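Local coordinates for periplasmic protein TorT (PDB 3O1I) that probably binds a small solute or partner in the periplasm as a TorT-like sensor protein, perhaps in trimethylamine N-oxide signalling, at residues D114-G119 and F158-K163; E128-P131 and K136-I139; D171-D176 and R183-R188. All blocks are in the same frame, centred on the assembly; numbering follows the deposited sequence.

Interaction 1: residues D114-G119 and F158-K163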
ATOM      1  N   ASP D 114     -18.241 -12.867  32.586  1.00 76.47           N
ATOM      2  CA  ASP D 114     -19.531 -12.697  31.920  1.00 77.45           C
ATOM      3  C   ASP D 114     -19.693 -11.197  31.675  1.00 78.18           C
ATOM      4  O   ASP D 114     -19.779 -10.409  32.620  1.00 78.52           O
ATOM      5  CB  ASP D 114     -20.663 -13.204  32.824  1.00 78.27           C
ATOM      6  CG  ASP D 114     -22.046 -13.016  32.206  1.00 79.41           C
ATOM      7  OD1 ASP D 114     -22.137 -12.519  31.061  1.00 78.62           O
ATOM      8  OD2 ASP D 114     -23.048 -13.368  32.868  1.00 79.88           O
ATOM      9  N   TRP D 115     -19.735 -10.798  30.410  1.00 78.10           N
ATOM     10  CA  TRP D 115     -19.850  -9.384  30.086  1.00 77.42           C
ATOM     11  C   TRP D 115     -21.174  -8.735  30.450  1.00 77.78           C
ATOM     12  O   TRP D 115     -21.269  -7.506  30.501  1.00 77.64           O
ATOM     13  CB  TRP D 115     -19.507  -9.170  28.611  1.00 76.49           C
ATOM     14  CG  TRP D 115     -18.043  -9.325  28.411  1.00 74.10           C
ATOM     15  CD1 TRP D 115     -17.335 -10.485  28.480  1.00 73.42           C
ATOM     16  CD2 TRP D 115     -17.081  -8.275  28.293  1.00 72.78           C
ATOM     17  NE1 TRP D 115     -15.991 -10.226  28.431  1.00 72.90           N
ATOM     18  CE2 TRP D 115     -15.805  -8.875  28.316  1.00 72.76           C
ATOM     19  CE3 TRP D 115     -17.173  -6.886  28.181  1.00 71.40           C
ATOM     20  CZ2 TRP D 115     -14.626  -8.135  28.230  1.00 73.21           C
ATOM     21  CZ3 TRP D 115     -16.003  -6.147  28.096  1.00 72.94           C
ATOM     22  CH2 TRP D 115     -14.742  -6.774  28.123  1.00 73.16           C
ATOM     23  N   TYR D 116     -22.183  -9.562  30.718  1.00 77.38           N
ATOM     24  CA  TYR D 116     -23.507  -9.083  31.117  1.00 75.88           C
ATOM     25  C   TYR D 116     -23.341  -8.074  32.245  1.00 75.13           C
ATOM     26  O   TYR D 116     -23.998  -7.036  32.268  1.00 74.64           O
ATOM     27  CB  TYR D 116     -24.349 -10.255  31.624  1.00 75.00           C
ATOM     28  CG  TYR D 116     -25.698  -9.876  32.194  1.00 74.54           C
ATOM     29  CD1 TYR D 116     -26.844  -9.926  31.405  1.00 74.01           C
ATOM     30  CD2 TYR D 116     -25.833  -9.482  33.534  1.00 74.83           C
ATOM     31  CE1 TYR D 116     -28.090  -9.601  31.929  1.00 73.58           C
ATOM     32  CE2 TYR D 116     -27.077  -9.150  34.067  1.00 72.47           C
ATOM     33  CZ  TYR D 116     -28.197  -9.216  33.254  1.00 72.98           C
ATOM     34  OH  TYR D 116     -29.437  -8.914  33.753  1.00 73.99           O
ATOM     35  N   TRP D 117     -22.451  -8.397  33.177  1.00 75.15           N
ATOM     36  CA  TRP D 117     -22.188  -7.548  34.330  1.00 76.12           C
ATOM     37  C   TRP D 117     -21.258  -6.379  34.024  1.00 73.34           C
ATOM     38  O   TRP D 117     -20.856  -5.643  34.923  1.00 73.89           O
ATOM     39  CB  TRP D 117     -21.637  -8.395  35.495  1.00 80.47           C
ATOM     40  CG  TRP D 117     -22.611  -9.458  35.923  1.00 84.17           C
ATOM     41  CD1 TRP D 117     -22.652 -10.758  35.497  1.00 85.13           C
ATOM     42  CD2 TRP D 117     -23.775  -9.265  36.729  1.00 85.86           C
ATOM     43  NE1 TRP D 117     -23.779 -11.383  35.978  1.00 85.71           N
ATOM     44  CE2 TRP D 117     -24.488 -10.488  36.737  1.00 86.75           C
ATOM     45  CE3 TRP D 117     -24.293  -8.175  37.437  1.00 85.98           C
ATOM     46  CZ2 TRP D 117     -25.690 -10.648  37.428  1.00 87.41           C
ATOM     47  CZ3 TRP D 117     -25.486  -8.332  38.122  1.00 87.24           C
ATOM     48  CH2 TRP D 117     -26.174  -9.562  38.112  1.00 88.14           C
ATOM     49  N   MET D 118     -20.904  -6.222  32.755  1.00 70.07           N
ATOM     50  CA  MET D 118     -20.062  -5.106  32.342  1.00 66.56           C
ATOM     51  C   MET D 118     -21.052  -4.055  31.821  1.00 65.64           C
ATOM     52  O   MET D 118     -20.932  -2.859  32.096  1.00 63.62           O
ATOM     53  CB  MET D 118     -19.103  -5.546  31.241  1.00 63.69           C
ATOM     54  CG  MET D 118     -18.063  -6.552  31.684  1.00 59.51           C
ATOM     55  SD  MET D 118     -16.695  -5.788  32.575  1.00 57.01           S
ATOM     56  CE  MET D 118     -16.030  -4.664  31.344  1.00 60.67           C
ATOM     57  N   GLY D 119     -22.042  -4.529  31.074  1.00 65.14           N
ATOM     58  CA  GLY D 119     -23.063  -3.646  30.555  1.00 65.63           C
ATOM     59  C   GLY D 119     -23.920  -3.198  31.722  1.00 66.12           C
ATOM     60  O   GLY D 119     -24.363  -2.046  31.791  1.00 66.19           O
ATOM     61  N   PHE D 158     -26.618  -4.230  29.977  1.00 77.52           N
ATOM     62  CA  PHE D 158     -26.840  -2.787  30.043  1.00 76.11           C
ATOM     63  C   PHE D 158     -28.324  -2.485  30.153  1.00 77.36           C
ATOM     64  O   PHE D 158     -28.744  -1.678  30.978  1.00 76.98           O
ATOM     65  CB  PHE D 158     -26.309  -2.092  28.787  1.00 72.11           C
ATOM     66  CG  PHE D 158     -26.610  -0.617  28.741  1.00 68.00           C
ATOM     67  CD1 PHE D 158     -25.769   0.300  29.372  1.00 65.97           C
ATOM     68  CD2 PHE D 158     -27.762  -0.149  28.109  1.00 64.84           C
ATOM     69  CE1 PHE D 158     -26.067   1.656  29.372  1.00 63.50           C
ATOM     70  CE2 PHE D 158     -28.070   1.204  28.106  1.00 62.32           C
ATOM     71  CZ  PHE D 158     -27.224   2.109  28.740  1.00 63.10           C
ATOM     72  N   TYR D 159     -29.114  -3.127  29.301  1.00 79.86           N
ATOM     73  CA  TYR D 159     -30.551  -2.915  29.297  1.00 82.81           C
ATOM     74  C   TYR D 159     -31.200  -3.060  30.670  1.00 84.45           C
ATOM     75  O   TYR D 159     -31.950  -2.182  31.091  1.00 84.75           O
ATOM     76  CB  TYR D 159     -31.222  -3.852  28.288  1.00 83.57           C
ATOM     77  CG  TYR D 159     -31.540  -3.170  26.975  1.00 86.67           C
ATOM     78  CD1 TYR D 159     -30.525  -2.657  26.165  1.00 88.03           C
ATOM     79  CD2 TYR D 159     -32.860  -2.996  26.560  1.00 88.43           C
ATOM     80  CE1 TYR D 159     -30.817  -1.983  24.972  1.00 89.29           C
ATOM     81  CE2 TYR D 159     -33.165  -2.321  25.370  1.00 89.87           C
ATOM     82  CZ  TYR D 159     -32.139  -1.818  24.583  1.00 90.61           C
ATOM     83  OH  TYR D 159     -32.441  -1.150  23.416  1.00 91.44           O
ATOM     84  N   GLU D 160     -30.906  -4.153  31.371  1.00 86.60           N
ATOM     85  CA  GLU D 160     -31.487  -4.389  32.692  1.00 88.06           C
ATOM     86  C   GLU D 160     -31.217  -3.254  33.661  1.00 87.65           C
ATOM     87  O   GLU D 160     -32.140  -2.625  34.167  1.00 87.55           O
ATOM     88  CB  GLU D 160     -30.949  -5.686  33.296  1.00 91.05           C
ATOM     89  CG  GLU D 160     -31.352  -6.961  32.559  1.00 96.46           C
ATOM     90  CD  GLU D 160     -32.855  -7.080  32.328  1.00 99.13           C
ATOM     91  OE1 GLU D 160     -33.639  -6.585  33.171  1.00 99.64           O
ATOM     92  OE2 GLU D 160     -33.248  -7.688  31.306  1.00101.52           O
ATOM     93  N   ALA D 161     -29.942  -2.999  33.918  1.00 87.60           N
ATOM     94  CA  ALA D 161     -29.542  -1.945  34.837  1.00 88.25           C
ATOM     95  C   ALA D 161     -30.105  -0.566  34.492  1.00 89.53           C
ATOM     96  O   ALA D 161     -30.078   0.337  35.324  1.00 90.93           O
ATOM     97  CB  ALA D 161     -28.026  -1.874  34.899  1.00 86.16           C
ATOM     98  N   ILE D 162     -30.624  -0.402  33.280  1.00 90.84           N
ATOM     99  CA  ILE D 162     -31.144   0.892  32.835  1.00 91.44           C
ATOM    100  C   ILE D 162     -32.662   0.966  32.689  1.00 92.42           C
ATOM    101  O   ILE D 162     -33.220   2.059  32.618  1.00 92.73           O
ATOM    102  CB  ILE D 162     -30.509   1.284  31.451  1.00 90.65           C
ATOM    103  CG1 ILE D 162     -29.014   1.568  31.611  1.00 90.47           C
ATOM    104  CG2 ILE D 162     -31.206   2.500  30.856  1.00 89.99           C
ATOM    105  CD1 ILE D 162     -28.700   2.883  32.286  1.00 90.14           C
ATOM    106  N   LYS D 163     -33.340  -0.176  32.678  1.00 93.71           N
ATOM    107  CA  LYS D 163     -34.784  -0.163  32.445  1.00 95.24           C
ATOM    108  C   LYS D 163     -35.693   0.681  33.329  1.00 95.78           C
ATOM    109  O   LYS D 163     -36.437   1.520  32.813  1.00 96.34           O
ATOM    110  CB  LYS D 163     -35.334  -1.592  32.363  1.00 95.37           C
ATOM    111  CG  LYS D 163     -35.585  -2.309  33.669  1.00 95.44           C
ATOM    112  CD  LYS D 163     -36.332  -3.596  33.361  1.00 95.44           C
ATOM    113  CE  LYS D 163     -36.709  -4.364  34.603  1.00 95.77           C
ATOM    114  NZ  LYS D 163     -37.434  -5.607  34.226  1.00 96.10           N
TER
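Gly119 and Phe158 bring the two helices together backbone to backbone. Their CA atoms are 3.9 Å apart, and Gly119 has no side chain to hold the chains apart. Gly119 O faces Phe158 CA at 3.1 Å in a CA-H...O contact, with 143° at the hydrogen. Phe158 CB lies beside Gly119 O. With CG anti to its own N (chi1 175°), the ring is carried on past that oxygen; CD1 is still near it, and the rest of the ring continues away from the other helix. Farther out, Tyr116 reaches across to Glu160. Its phenol end lies against the aliphatic CB and CG of Glu160, and Tyr116 CZ is 3.9 Å from Glu160 CG. The Glu160 chain bends at chi2, and its carboxylate plane is only 17° from that of the phenol ring. No hydrogen bond joins the two segments. Helices 116-127 and 152-163 are neighbours in an alpha/beta domain of the periplasmic binding protein fold, and strand 137-142 lies between them in the chain. Neighbouring residues help to position both sides. Asp114 OD1 accepts a capping bond from Tyr116 N at 3.0 Å, met from above the carboxylate plane, at the turn that leads into helix 116-127. Trp115 O takes both Met118 N and Gly119 N. Within helix 152-163, Ile162 CG1 lies over one face of the Phe158 ring, off its centre. Tyr120 adds its side chain against Glu160 and Ala161.

Interaction 2: residues E128-P131 and K136-I139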
ATOM      1  N   GLU D 128     -28.227   5.518  38.191  1.00 77.59           N
ATOM      2  CA  GLU D 128     -27.970   6.058  39.518  1.00 78.90           C
ATOM      3  C   GLU D 128     -27.648   7.536  39.408  1.00 77.75           C
ATOM      4  O   GLU D 128     -27.616   8.260  40.397  1.00 77.96           O
ATOM      5  CB  GLU D 128     -26.789   5.307  40.144  1.00 82.57           C
ATOM      6  CG  GLU D 128     -26.346   5.808  41.515  1.00 89.13           C
ATOM      7  CD  GLU D 128     -25.197   4.988  42.097  1.00 91.85           C
ATOM      8  OE1 GLU D 128     -24.165   4.829  41.405  1.00 93.30           O
ATOM      9  OE2 GLU D 128     -25.324   4.508  43.246  1.00 92.34           O
ATOM     10  N   ARG D 129     -27.409   7.974  38.182  1.00 76.69           N
ATOM     11  CA  ARG D 129     -27.075   9.361  37.906  1.00 75.59           C
ATOM     12  C   ARG D 129     -28.321  10.046  37.342  1.00 75.77           C
ATOM     13  O   ARG D 129     -28.403  11.269  37.272  1.00 74.47           O
ATOM     14  CB  ARG D 129     -25.937   9.399  36.886  1.00 74.51           C
ATOM     15  CG  ARG D 129     -25.331  10.764  36.632  1.00 73.62           C
ATOM     16  CD  ARG D 129     -24.561  10.763  35.312  1.00 71.42           C
ATOM     17  NE  ARG D 129     -23.795  11.989  35.109  1.00 68.90           N
ATOM     18  CZ  ARG D 129     -22.767  12.346  35.869  1.00 68.71           C
ATOM     19  NH1 ARG D 129     -22.397  11.564  36.868  1.00 70.19           N
ATOM     20  NH2 ARG D 129     -22.114  13.476  35.634  1.00 67.70           N
ATOM     21  N   HIS D 130     -29.291   9.231  36.944  1.00 76.28           N
ATOM     22  CA  HIS D 130     -30.532   9.723  36.368  1.00 77.11           C
ATOM     23  C   HIS D 130     -31.706   8.854  36.771  1.00 78.12           C
ATOM     24  O   HIS D 130     -32.365   8.231  35.932  1.00 77.34           O
ATOM     25  CB  HIS D 130     -30.413   9.775  34.851  1.00 77.13           C
ATOM     26  CG  HIS D 130     -29.575  10.908  34.366  1.00 78.00           C
ATOM     27  ND1 HIS D 130     -30.015  12.213  34.392  1.00 78.13           N
ATOM     28  CD2 HIS D 130     -28.303  10.945  33.906  1.00 79.20           C
ATOM     29  CE1 HIS D 130     -29.048  13.007  33.967  1.00 80.27           C
ATOM     30  NE2 HIS D 130     -27.999  12.263  33.665  1.00 80.19           N
ATOM     31  N   PRO D 131     -31.981   8.801  38.078  1.00 79.26           N
ATOM     32  CA  PRO D 131     -33.084   8.005  38.614  1.00 79.68           C
ATOM     33  C   PRO D 131     -34.403   8.365  37.955  1.00 79.69           C
ATOM     34  O   PRO D 131     -34.589   9.493  37.492  1.00 79.21           O
ATOM     35  CB  PRO D 131     -33.060   8.352  40.097  1.00 79.75           C
ATOM     36  CG  PRO D 131     -31.591   8.592  40.349  1.00 80.39           C
ATOM     37  CD  PRO D 131     -31.217   9.439  39.165  1.00 79.51           C
ATOM     38  N   LYS D 136     -35.907  12.880  31.782  1.00 80.28           N
ATOM     39  CA  LYS D 136     -35.582  12.096  30.594  1.00 79.54           C
ATOM     40  C   LYS D 136     -34.193  12.395  30.055  1.00 79.39           C
ATOM     41  O   LYS D 136     -33.888  13.528  29.691  1.00 79.98           O
ATOM     42  CB  LYS D 136     -36.606  12.339  29.487  1.00 79.84           C
ATOM     43  CG  LYS D 136     -36.202  11.715  28.157  1.00 79.87           C
ATOM     44  CD  LYS D 136     -37.370  11.605  27.195  1.00 80.05           C
ATOM     45  CE  LYS D 136     -36.941  10.919  25.906  1.00 79.56           C
ATOM     46  NZ  LYS D 136     -38.101  10.678  25.014  1.00 79.81           N
ATOM     47  N   THR D 137     -33.355  11.366  29.996  1.00 78.62           N
ATOM     48  CA  THR D 137     -31.992  11.513  29.510  1.00 77.68           C
ATOM     49  C   THR D 137     -31.788  10.678  28.249  1.00 77.44           C
ATOM     50  O   THR D 137     -31.854   9.451  28.294  1.00 78.04           O
ATOM     51  CB  THR D 137     -30.982  11.065  30.596  1.00 77.29           C
ATOM     52  OG1 THR D 137     -31.213  11.806  31.801  1.00 76.53           O
ATOM     53  CG2 THR D 137     -29.553  11.301  30.140  1.00 76.95           C
ATOM     54  N   ASN D 138     -31.550  11.345  27.122  1.00 77.38           N
ATOM     55  CA  ASN D 138     -31.332  10.649  25.855  1.00 76.98           C
ATOM     56  C   ASN D 138     -29.882  10.197  25.738  1.00 75.75           C
ATOM     57  O   ASN D 138     -28.949  10.991  25.891  1.00 75.11           O
ATOM     58  CB  ASN D 138     -31.709  11.549  24.673  1.00 78.25           C
ATOM     59  CG  ASN D 138     -33.208  11.796  24.588  1.00 80.40           C
ATOM     60  OD1 ASN D 138     -34.002  10.857  24.584  1.00 81.65           O
ATOM     61  ND2 ASN D 138     -33.600  13.063  24.520  1.00 82.71           N
ATOM     62  N   ILE D 139     -29.701   8.908  25.466  1.00 74.11           N
ATOM     63  CA  ILE D 139     -28.371   8.325  25.365  1.00 72.76           C
ATOM     64  C   ILE D 139     -28.144   7.643  24.004  1.00 70.08           C
ATOM     65  O   ILE D 139     -29.097   7.231  23.333  1.00 68.28           O
ATOM     66  CB  ILE D 139     -28.166   7.305  26.524  1.00 74.17           C
ATOM     67  CG1 ILE D 139     -26.699   6.889  26.609  1.00 75.54           C
ATOM     68  CG2 ILE D 139     -29.073   6.084  26.316  1.00 75.00           C
ATOM     69  CD1 ILE D 139     -26.428   5.791  27.620  1.00 76.72           C
TER
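His130 turns one face of its imidazole ring to the side chain of Thr137. The two side chains cross at about a right angle. Thr137 CG2 stands almost over the middle of the His130 ring, 4.0 Å from the centroid and 12° off the normal, which makes a CH-pi contact. The hydroxyl branch comes over the same face, nearer the CG and ND1 side, with Thr137 OG1 2.9 Å from His130 ND1. Both branches can meet the ring because Thr137 has OG1 beside its backbone N (chi1 -56°) and CG2 anti to that N. The polar atoms have further partners. Thr137 OG1 is hydrogen-bonded to Gly135 O, just ahead of the strand. His130 NE2 is hydrogen-bonded to Tyr197 OH, and the two rings also meet with their planes at about 65°. The contact joins the loop after helix 116-127 to the start of strand 137-142, an inner strand of the parallel sheet, and Tyr197 begins the strand on one side of it. The bond to Tyr197 at one end of the imidazole would limit rotation of the ring. Across the contact itself, the methyl probably adds dispersion over the aromatic face, while OG1, held by Gly135 O, sits close over ND1.

Interaction 3: residues D171-D176 and R183-R188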
ATOM      1  N   ASP D 171     -30.908   5.847  19.966  1.00 77.96           N
ATOM      2  CA  ASP D 171     -30.674   4.813  18.977  1.00 78.10           C
ATOM      3  C   ASP D 171     -29.366   4.093  19.272  1.00 76.62           C
ATOM      4  O   ASP D 171     -28.703   4.356  20.278  1.00 75.40           O
ATOM      5  CB  ASP D 171     -30.638   5.408  17.563  1.00 81.31           C
ATOM      6  CG  ASP D 171     -31.320   4.506  16.529  1.00 83.84           C
ATOM      7  OD1 ASP D 171     -31.205   4.791  15.318  1.00 84.66           O
ATOM      8  OD2 ASP D 171     -31.980   3.514  16.928  1.00 83.31           O
ATOM      9  N   SER D 172     -29.004   3.179  18.382  1.00 75.43           N
ATOM     10  CA  SER D 172     -27.787   2.406  18.541  1.00 74.91           C
ATOM     11  C   SER D 172     -27.133   2.188  17.179  1.00 74.07           C
ATOM     12  O   SER D 172     -27.808   1.847  16.212  1.00 74.50           O
ATOM     13  CB  SER D 172     -28.116   1.062  19.188  1.00 74.99           C
ATOM     14  OG  SER D 172     -26.936   0.341  19.499  1.00 76.76           O
ATOM     15  N   PHE D 173     -25.821   2.389  17.109  1.00 72.34           N
ATOM     16  CA  PHE D 173     -25.095   2.206  15.865  1.00 71.62           C
ATOM     17  C   PHE D 173     -24.047   1.115  15.975  1.00 70.67           C
ATOM     18  O   PHE D 173     -23.172   1.152  16.833  1.00 69.20           O
ATOM     19  CB  PHE D 173     -24.440   3.521  15.426  1.00 72.74           C
ATOM     20  CG  PHE D 173     -25.414   4.646  15.258  1.00 74.26           C
ATOM     21  CD1 PHE D 173     -25.671   5.522  16.306  1.00 74.28           C
ATOM     22  CD2 PHE D 173     -26.153   4.769  14.089  1.00 74.43           C
ATOM     23  CE1 PHE D 173     -26.648   6.502  16.192  1.00 73.56           C
ATOM     24  CE2 PHE D 173     -27.133   5.747  13.968  1.00 74.33           C
ATOM     25  CZ  PHE D 173     -27.382   6.612  15.022  1.00 73.85           C
ATOM     26  N   TRP D 174     -24.144   0.142  15.081  1.00 70.84           N
ATOM     27  CA  TRP D 174     -23.219  -0.971  15.065  1.00 70.97           C
ATOM     28  C   TRP D 174     -22.160  -0.775  13.988  1.00 69.80           C
ATOM     29  O   TRP D 174     -22.404  -0.141  12.970  1.00 69.80           O
ATOM     30  CB  TRP D 174     -23.991  -2.263  14.824  1.00 73.79           C
ATOM     31  CG  TRP D 174     -25.198  -2.384  15.693  1.00 76.87           C
ATOM     32  CD1 TRP D 174     -26.489  -2.066  15.364  1.00 77.49           C
ATOM     33  CD2 TRP D 174     -25.223  -2.806  17.059  1.00 78.89           C
ATOM     34  NE1 TRP D 174     -27.315  -2.264  16.445  1.00 79.33           N
ATOM     35  CE2 TRP D 174     -26.566  -2.717  17.499  1.00 80.17           C
ATOM     36  CE3 TRP D 174     -24.243  -3.251  17.956  1.00 79.69           C
ATOM     37  CZ2 TRP D 174     -26.953  -3.059  18.806  1.00 80.71           C
ATOM     38  CZ3 TRP D 174     -24.628  -3.590  19.253  1.00 81.16           C
ATOM     39  CH2 TRP D 174     -25.974  -3.492  19.665  1.00 80.48           C
ATOM     40  N   ALA D 175     -20.980  -1.327  14.227  1.00 68.22           N
ATOM     41  CA  ALA D 175     -19.873  -1.222  13.297  1.00 67.73           C
ATOM     42  C   ALA D 175     -18.684  -1.887  13.944  1.00 68.24           C
ATOM     43  O   ALA D 175     -18.552  -1.880  15.161  1.00 69.26           O
ATOM     44  CB  ALA D 175     -19.558   0.226  13.015  1.00 65.93           C
ATOM     45  N   ASP D 176     -17.804  -2.452  13.135  1.00 69.06           N
ATOM     46  CA  ASP D 176     -16.634  -3.117  13.679  1.00 71.07           C
ATOM     47  C   ASP D 176     -15.848  -2.183  14.605  1.00 71.14           C
ATOM     48  O   ASP D 176     -15.987  -0.962  14.545  1.00 71.07           O
ATOM     49  CB  ASP D 176     -15.764  -3.621  12.530  1.00 73.19           C
ATOM     50  CG  ASP D 176     -16.556  -4.452  11.523  1.00 75.64           C
ATOM     51  OD1 ASP D 176     -17.251  -5.409  11.934  1.00 75.03           O
ATOM     52  OD2 ASP D 176     -16.484  -4.153  10.312  1.00 77.02           O
ATOM     53  N   ARG D 183     -15.374   6.370  14.833  1.00 56.14           N
ATOM     54  CA  ARG D 183     -15.279   7.826  14.798  1.00 55.92           C
ATOM     55  C   ARG D 183     -16.441   8.321  13.976  1.00 55.24           C
ATOM     56  O   ARG D 183     -17.168   9.231  14.376  1.00 54.14           O
ATOM     57  CB  ARG D 183     -13.976   8.293  14.142  1.00 55.49           C
ATOM     58  CG  ARG D 183     -13.918   9.807  13.986  1.00 56.82           C
ATOM     59  CD  ARG D 183     -12.660  10.285  13.280  1.00 57.22           C
ATOM     60  NE  ARG D 183     -11.535  10.478  14.191  1.00 59.71           N
ATOM     61  CZ  ARG D 183     -10.833   9.492  14.735  1.00 59.94           C
ATOM     62  NH1 ARG D 183     -11.142   8.231  14.461  1.00 62.51           N
ATOM     63  NH2 ARG D 183      -9.816   9.764  15.539  1.00 57.49           N
ATOM     64  N   ASN D 184     -16.598   7.706  12.812  1.00 55.56           N
ATOM     65  CA  ASN D 184     -17.676   8.043  11.900  1.00 55.73           C
ATOM     66  C   ASN D 184     -19.015   7.896  12.634  1.00 53.64           C
ATOM     67  O   ASN D 184     -19.919   8.715  12.479  1.00 51.39           O
ATOM     68  CB  ASN D 184     -17.617   7.119  10.678  1.00 58.89           C
ATOM     69  CG  ASN D 184     -18.712   7.407   9.676  1.00 61.96           C
ATOM     70  OD1 ASN D 184     -18.709   8.444   9.008  1.00 65.68           O
ATOM     71  ND2 ASN D 184     -19.666   6.489   9.572  1.00 63.70           N
ATOM     72  N   LEU D 185     -19.130   6.852  13.447  1.00 52.45           N
ATOM     73  CA  LEU D 185     -20.356   6.626  14.201  1.00 52.97           C
ATOM     74  C   LEU D 185     -20.574   7.674  15.287  1.00 51.16           C
ATOM     75  O   LEU D 185     -21.708   8.037  15.610  1.00 49.02           O
ATOM     76  CB  LEU D 185     -20.341   5.237  14.835  1.00 56.39           C
ATOM     77  CG  LEU D 185     -20.711   4.090  13.902  1.00 59.37           C
ATOM     78  CD1 LEU D 185     -20.880   2.811  14.720  1.00 60.35           C
ATOM     79  CD2 LEU D 185     -22.007   4.431  13.177  1.00 59.52           C
ATOM     80  N   VAL D 186     -19.480   8.158  15.855  1.00 49.57           N
ATOM     81  CA  VAL D 186     -19.565   9.160  16.898  1.00 48.44           C
ATOM     82  C   VAL D 186     -20.000  10.477  16.279  1.00 49.20           C
ATOM     83  O   VAL D 186     -20.912  11.136  16.781  1.00 47.90           O
ATOM     84  CB  VAL D 186     -18.197   9.339  17.607  1.00 47.73           C
ATOM     85  CG1 VAL D 186     -18.201  10.605  18.432  1.00 48.04           C
ATOM     86  CG2 VAL D 186     -17.908   8.140  18.500  1.00 46.89           C
ATOM     87  N   GLN D 187     -19.344  10.841  15.174  1.00 50.92           N
ATOM     88  CA  GLN D 187     -19.627  12.085  14.460  1.00 51.74           C
ATOM     89  C   GLN D 187     -21.100  12.162  14.132  1.00 52.98           C
ATOM     90  O   GLN D 187     -21.738  13.187  14.371  1.00 55.01           O
ATOM     91  CB  GLN D 187     -18.809  12.180  13.169  1.00 50.89           C
ATOM     92  CG  GLN D 187     -17.310  11.996  13.359  1.00 51.83           C
ATOM     93  CD  GLN D 187     -16.547  12.017  12.039  1.00 55.09           C
ATOM     94  OE1 GLN D 187     -17.053  11.549  11.004  1.00 54.50           O
ATOM     95  NE2 GLN D 187     -15.318  12.544  12.069  1.00 52.74           N
ATOM     96  N   ARG D 188     -21.643  11.078  13.589  1.00 53.98           N
ATOM     97  CA  ARG D 188     -23.058  11.049  13.258  1.00 55.88           C
ATOM     98  C   ARG D 188     -23.841  11.356  14.526  1.00 56.35           C
ATOM     99  O   ARG D 188     -24.842  12.062  14.490  1.00 55.88           O
ATOM    100  CB  ARG D 188     -23.461   9.673  12.722  1.00 57.42           C
ATOM    101  CG  ARG D 188     -24.882   9.628  12.152  1.00 58.65           C
ATOM    102  CD  ARG D 188     -25.350   8.207  11.830  1.00 60.05           C
ATOM    103  NE  ARG D 188     -24.360   7.431  11.080  1.00 61.19           N
ATOM    104  CZ  ARG D 188     -24.574   6.214  10.582  1.00 60.61           C
ATOM    105  NH1 ARG D 188     -25.751   5.619  10.743  1.00 59.20           N
ATOM    106  NH2 ARG D 188     -23.605   5.586   9.933  1.00 59.80           N
TER
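Leu185 sets its forked end against Phe173 and Ala175. The fork spans two residues: Leu185 CD2 touches Phe173 CB at 3.4 Å, and Leu185 CD1 touches Ala175 CB, also at 3.4 Å. Leu185 holds CG beside its backbone N (chi1 -80°), and chi2 (-171°) sets the two methyls. CD2 lies on Phe173, while CD1 lies between Ala175 CB and the backbone and CB of Phe173. The Phe173 ring runs past Leu185 toward Arg188. The arginine starts extended, with CG anti to the backbone N, then bends at chi3 and brings its guanidinium back over the preceding turn. Arg188 NH1 comes 3.5 Å from Phe173 CD2, and Arg188 CD lies 3.7 Å from Phe173 CE2. The guanidinium and ring planes are 69° apart, so the two groups are not stacked. Leu185 CD2 covers one face of the Arg188 guanidinium, 3.8 Å above its plane and toward the rim. The contact packs helix 179-192 on the chain leaving strand 167-172, an outermost strand of the parallel sheet within this chain, in a beta-alpha unit. Val189 and Met192 extend the packing around Phe173 along the helix, and Gln182 touches Ala175. No hydrogen bond or salt bridge crosses between the segments. The contact is therefore held by apolar packing, with the arginine probably adding van der Waals contact from its chain while its charge stays near the surface.

From the N terminus, the chain enters helix 116-127 with the first half of interaction 1. It leaves this helix through the loop 128-131, and interaction 2 closes a short turn onto the start of strand 137-142. Helix 152-163 then comes back to complete interaction 1, so interaction 2 lies within its longer loop. Interaction 3 follows in series and closes the connection from strand 167-172 to helix 179-192. None of the loops cross. Interactions 1 and 2 touch where Phe158 CZ packs on Ile139 CD1 at 3.9 Å. Interaction 3 touches neither, but strands 137-142 and 167-172 are neighbours, so interactions 2 and 3 share one parallel sheet.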